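Local coordinates for protein CT398 (Chlamydia trachomatis, PDB 4ILO) that is of unknown function but, with its long coiled-coil hairpin and C4-type zinc ribbon, possibly binds DNA or RNA, at residues A[11-22]-A[182-193]. Residues are numbered along the deposited sequence; the frame is centred on the assembly and turned at random.
Sequences ILAIQELDIKMI and YERLLNNKKDRV
Tyr182 packs from the short helix 176-189 against the first long helix of the coiled-coil hairpin, a knob in the hole formed by Ile11, Ile14, Gln15 and Asp18. With CG anti to the backbone N (chi1 162°), its ring points at the long helix. Ile11 covers one ring face in a CH-pi contact, CG1 lying 4.2 Å from the ring centroid, while Tyr182 OH donates to Asp18 OD2 over 2.7 Å. That carboxylate lies nearly coplanar with the ring and accepts on its anti lone pair; its other oxygen, OD1, makes a weak, long ion pair with Arg167 of the returning helix 90-171. Beyond the ring, Leu186 CD2 packs on Asp18 CB, and Leu186 CD1 meets Ile22 CD1 at 4.2 Å.

The two helices run roughly parallel, 28° apart, but their axes come no closer than 12.1 Å, and the Tyr182 side chain spans much of the interval. Helix 176-189 stops just before Lys190, whose positive phi turns the chain back along the long helix toward the zinc ribbon. Here Arg192, extended from CG to NE, forms a side-on, two-pronged salt bridge with Glu16: NE donates to OE2 and NH2 to OE1, each at 2.9 Å and through a syn lone pair, with the carboxylate and guanidinium planes nearly coplanar. Ile19 lays CG1 over one guanidinium face and rests CD1 on the Asp191-Arg192 peptide.

Arg231, two residues after the zinc ligand Cys229, ties this turn to the ribbon through a salt bridge with Asp191 and a hydrogen bond to Arg192 O. At the start of the ribbon sheet, Gln15 OE1 accepts from two successive backbone amides, Val194 N and Val193 N, the latter 2.8 Å away and tilted 32° from the carbonyl plane.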
loop_
_atom_site.group_PDB
_atom_site.type_symbol
_atom_site.label_atom_id
_atom_site.label_comp_id
_atom_site.label_asym_id
_atom_site.label_seq_id
_atom_site.Cartn_x
_atom_site.Cartn_y
_atom_site.Cartn_z
ATOM N N ILE A 11 11.393 -27.333 26.485
ATOM C CA ILE A 11 11.225 -26.965 25.082
ATOM C C ILE A 11 9.751 -26.869 24.728
ATOM O O ILE A 11 9.361 -26.052 23.895
ATOM C CB ILE A 11 11.934 -27.979 24.171
ATOM C CG1 ILE A 11 12.308 -27.334 22.840
ATOM C CG2 ILE A 11 11.026 -29.184 23.918
ATOM C CD1 ILE A 11 13.308 -26.230 22.931
ATOM N N LEU A 12 8.906 -27.703 25.329
ATOM C CA LEU A 12 7.483 -27.567 25.075
ATOM C C LEU A 12 6.998 -26.178 25.467
ATOM O O LEU A 12 6.231 -25.551 24.725
ATOM C CB LEU A 12 6.702 -28.690 25.769
ATOM C CG LEU A 12 6.808 -30.019 24.982
ATOM C CD1 LEU A 12 6.275 -31.223 25.742
ATOM C CD2 LEU A 12 6.086 -29.917 23.611
ATOM N N ALA A 13 7.477 -25.654 26.592
ATOM C CA ALA A 13 7.000 -24.347 27.039
ATOM C C ALA A 13 7.581 -23.227 26.192
ATOM O O ALA A 13 6.904 -22.212 25.955
ATOM C CB ALA A 13 7.341 -24.119 28.515
ATOM N N ILE A 14 8.827 -23.379 25.738
ATOM C CA ILE A 14 9.376 -22.421 24.782
ATOM C C ILE A 14 8.592 -22.468 23.481
ATOM O O ILE A 14 8.353 -21.436 22.836
ATOM C CB ILE A 14 10.862 -22.721 24.555
ATOM C CG1 ILE A 14 11.633 -22.376 25.835
ATOM C CG2 ILE A 14 11.376 -22.003 23.335
ATOM C CD1 ILE A 14 12.952 -22.985 25.908
ATOM N N GLN A 15 8.189 -23.670 23.076
ATOM C CA GLN A 15 7.464 -23.831 21.830
ATOM C C GLN A 15 6.135 -23.078 21.868
ATOM O O GLN A 15 5.707 -22.516 20.853
ATOM C CB GLN A 15 7.251 -25.307 21.542
ATOM C CG GLN A 15 6.674 -25.573 20.221
ATOM C CD GLN A 15 6.557 -27.031 19.932
ATOM O OE1 GLN A 15 7.118 -27.525 18.964
ATOM N NE2 GLN A 15 5.830 -27.745 20.790
ATOM N N GLU A 16 5.472 -23.036 23.027
ATOM C CA GLU A 16 4.210 -22.290 23.098
ATOM C C GLU A 16 4.440 -20.787 22.929
ATOM O O GLU A 16 3.631 -20.091 22.281
ATOM C CB GLU A 16 3.469 -22.607 24.400
ATOM C CG GLU A 16 2.953 -24.043 24.455
ATOM C CD GLU A 16 2.152 -24.421 23.191
ATOM O OE1 GLU A 16 1.120 -23.766 22.897
ATOM O OE2 GLU A 16 2.563 -25.381 22.491
ATOM N N LEU A 17 5.556 -20.274 23.461
ATOM C CA LEU A 17 5.895 -18.873 23.244
ATOM C C LEU A 17 6.188 -18.610 21.773
ATOM O O LEU A 17 5.661 -17.654 21.184
ATOM C CB LEU A 17 7.075 -18.471 24.125
ATOM C CG LEU A 17 6.822 -18.644 25.622
ATOM C CD1 LEU A 17 8.098 -18.367 26.442
ATOM C CD2 LEU A 17 5.645 -17.778 26.098
ATOM N N ASP A 18 6.990 -19.477 21.150
ATOM C CA ASP A 18 7.302 -19.297 19.739
ATOM C C ASP A 18 6.047 -19.322 18.854
ATOM O O ASP A 18 5.949 -18.548 17.888
ATOM C CB ASP A 18 8.355 -20.302 19.299
ATOM C CG ASP A 18 9.741 -19.927 19.804
ATOM O OD1 ASP A 18 9.991 -18.709 19.879
ATOM O OD2 ASP A 18 10.566 -20.822 20.137
ATOM N N ILE A 19 5.078 -20.194 19.153
ATOM C CA ILE A 19 3.873 -20.246 18.323
ATOM C C ILE A 19 3.123 -18.916 18.391
ATOM O O ILE A 19 2.721 -18.345 17.361
ATOM C CB ILE A 19 2.972 -21.422 18.743
ATOM C CG1 ILE A 19 3.666 -22.763 18.465
ATOM C CG2 ILE A 19 1.578 -21.316 18.014
ATOM C CD1 ILE A 19 4.072 -22.998 17.054
ATOM N N LYS A 20 2.918 -18.412 19.609
ATOM C CA LYS A 20 2.273 -17.112 19.774
ATOM C C LYS A 20 3.028 -16.035 19.010
ATOM O O LYS A 20 2.422 -15.228 18.292
ATOM C CB LYS A 20 2.196 -16.751 21.253
ATOM C CG LYS A 20 1.265 -17.630 22.052
ATOM C CD LYS A 20 1.023 -17.026 23.419
ATOM C CE LYS A 20 0.692 -18.075 24.461
ATOM N NZ LYS A 20 0.693 -17.466 25.826
ATOM N N MET A 21 4.362 -16.018 19.144
ATOM C CA MET A 21 5.144 -14.978 18.493
ATOM C C MET A 21 5.010 -15.060 16.983
ATOM O O MET A 21 4.992 -14.029 16.314
ATOM C CB MET A 21 6.611 -15.040 18.919
ATOM C CG MET A 21 6.869 -14.274 20.231
ATOM S SD MET A 21 8.596 -13.809 20.531
ATOM C CE MET A 21 9.480 -15.302 20.068
ATOM N N ILE A 22 4.912 -16.277 16.429
ATOM C CA ILE A 22 4.685 -16.417 14.994
ATOM C C ILE A 22 3.321 -15.861 14.637
ATOM O O ILE A 22 3.157 -15.153 13.639
ATOM C CB ILE A 22 4.827 -17.887 14.555
ATOM C CG1 ILE A 22 6.306 -18.306 14.645
ATOM C CG2 ILE A 22 4.286 -18.066 13.092
ATOM C CD1 ILE A 22 6.585 -19.805 14.450
ATOM N N TYR A 182 15.472 -28.025 17.745
ATOM C CA TYR A 182 14.142 -27.431 17.769
ATOM C C TYR A 182 14.087 -26.205 16.886
ATOM O O TYR A 182 13.180 -26.056 16.057
ATOM C CB TYR A 182 13.790 -27.031 19.212
ATOM C CG TYR A 182 12.657 -26.044 19.309
ATOM C CD1 TYR A 182 11.347 -26.440 19.104
ATOM C CD2 TYR A 182 12.905 -24.706 19.573
ATOM C CE1 TYR A 182 10.285 -25.511 19.162
ATOM C CE2 TYR A 182 11.862 -23.767 19.638
ATOM C CZ TYR A 182 10.558 -24.174 19.436
ATOM O OH TYR A 182 9.529 -23.257 19.506
ATOM N N GLU A 183 15.062 -25.329 17.056
ATOM C CA GLU A 183 15.044 -24.024 16.409
ATOM C C GLU A 183 15.164 -24.154 14.890
ATOM O O GLU A 183 14.510 -23.413 14.152
ATOM C CB GLU A 183 16.186 -23.179 16.988
ATOM C CG GLU A 183 16.170 -21.740 16.555
ATOM C CD GLU A 183 17.185 -20.891 17.305
ATOM O OE1 GLU A 183 18.260 -21.434 17.656
ATOM O OE2 GLU A 183 16.896 -19.682 17.532
ATOM N N ARG A 184 15.994 -25.092 14.400
ATOM C CA ARG A 184 16.108 -25.299 12.955
ATOM C C ARG A 184 14.835 -25.918 12.394
ATOM O O ARG A 184 14.307 -25.467 11.359
ATOM C CB ARG A 184 17.348 -26.150 12.651
ATOM C CG ARG A 184 18.675 -25.477 13.111
ATOM C CD ARG A 184 19.908 -26.180 12.554
ATOM N NE ARG A 184 21.159 -25.446 12.774
ATOM C CZ ARG A 184 22.308 -25.715 12.142
ATOM N NH1 ARG A 184 22.379 -26.700 11.241
ATOM N NH2 ARG A 184 23.400 -24.998 12.402
ATOM N N LEU A 185 14.270 -26.893 13.109
ATOM C CA LEU A 185 12.964 -27.440 12.727
ATOM C C LEU A 185 11.909 -26.334 12.644
ATOM O O LEU A 185 11.141 -26.266 11.673
ATOM C CB LEU A 185 12.531 -28.520 13.739
ATOM C CG LEU A 185 13.231 -29.884 13.613
ATOM C CD1 LEU A 185 12.723 -30.818 14.671
ATOM C CD2 LEU A 185 13.020 -30.477 12.163
ATOM N N LEU A 186 11.861 -25.459 13.661
ATOM C CA LEU A 186 10.817 -24.440 13.751
ATOM C C LEU A 186 10.949 -23.441 12.617
ATOM O O LEU A 186 9.957 -23.052 11.989
ATOM C CB LEU A 186 10.956 -23.693 15.073
ATOM C CG LEU A 186 9.931 -22.593 15.367
ATOM C CD1 LEU A 186 8.640 -23.215 15.774
ATOM C CD2 LEU A 186 10.421 -21.617 16.430
ATOM N N ASN A 187 12.175 -22.998 12.358
ATOM C CA ASN A 187 12.406 -22.109 11.230
ATOM C C ASN A 187 11.970 -22.755 9.927
ATOM O O ASN A 187 11.470 -22.072 9.035
ATOM C CB ASN A 187 13.879 -21.695 11.214
ATOM C CG ASN A 187 14.170 -20.609 12.238
ATOM O OD1 ASN A 187 13.295 -19.782 12.541
ATOM N ND2 ASN A 187 15.383 -20.602 12.780
ATOM N N ASN A 188 12.086 -24.075 9.827
ATOM C CA ASN A 188 11.704 -24.775 8.603
ATOM C C ASN A 188 10.172 -24.903 8.475
ATOM O O ASN A 188 9.611 -24.620 7.410
ATOM C CB ASN A 188 12.493 -26.102 8.566
ATOM C CG ASN A 188 11.916 -27.146 7.611
ATOM O OD1 ASN A 188 11.147 -26.829 6.692
ATOM N ND2 ASN A 188 12.315 -28.421 7.819
ATOM N N LYS A 189 9.463 -25.262 9.554
ATOM C CA LYS A 189 8.049 -25.624 9.478
ATOM C C LYS A 189 7.110 -24.520 9.922
ATOM O O LYS A 189 5.951 -24.501 9.499
ATOM C CB LYS A 189 7.761 -26.832 10.379
ATOM C CG LYS A 189 8.736 -27.990 10.278
ATOM C CD LYS A 189 8.513 -28.752 9.003
ATOM C CE LYS A 189 9.083 -30.136 9.132
ATOM N NZ LYS A 189 8.853 -30.844 7.872
ATOM N N LYS A 190 7.545 -23.641 10.825
ATOM C CA LYS A 190 6.715 -22.522 11.286
ATOM C C LYS A 190 5.475 -22.992 12.046
ATOM O O LYS A 190 4.432 -22.334 12.032
ATOM C CB LYS A 190 6.337 -21.577 10.121
ATOM C CG LYS A 190 7.234 -20.318 9.988
ATOM C CD LYS A 190 8.529 -20.581 9.225
ATOM C CE LYS A 190 9.437 -19.343 9.168
ATOM N NZ LYS A 190 10.019 -18.962 10.500
ATOM N N ASP A 191 5.572 -24.117 12.741
ATOM C CA ASP A 191 4.494 -24.602 13.597
ATOM C C ASP A 191 5.119 -25.606 14.571
ATOM O O ASP A 191 6.348 -25.713 14.660
ATOM C CB ASP A 191 3.303 -25.128 12.777
ATOM C CG ASP A 191 3.627 -26.407 12.002
ATOM O OD1 ASP A 191 4.712 -26.991 12.215
ATOM O OD2 ASP A 191 2.798 -26.844 11.175
ATOM N N ARG A 192 4.292 -26.334 15.315
ATOM C CA ARG A 192 4.846 -27.147 16.402
ATOM C C ARG A 192 5.728 -28.231 15.820
ATOM O O ARG A 192 5.289 -29.012 14.967
ATOM C CB ARG A 192 3.753 -27.736 17.287
ATOM C CG ARG A 192 3.198 -26.677 18.233
ATOM C CD ARG A 192 2.043 -27.157 19.159
ATOM N NE ARG A 192 1.494 -26.022 19.913
ATOM C CZ ARG A 192 0.605 -25.137 19.430
ATOM N NH1 ARG A 192 0.102 -25.237 18.200
ATOM N NH2 ARG A 192 0.181 -24.144 20.198
ATOM N N VAL A 193 6.976 -28.267 16.276
ATOM C CA VAL A 193 7.946 -29.236 15.787
ATOM C C VAL A 193 8.372 -30.277 16.853
ATOM O O VAL A 193 9.046 -31.273 16.511
ATOM C CB VAL A 193 9.156 -28.505 15.187
ATOM C CG1 VAL A 193 8.693 -27.673 13.933
ATOM C CG2 VAL A 193 9.779 -27.590 16.227
#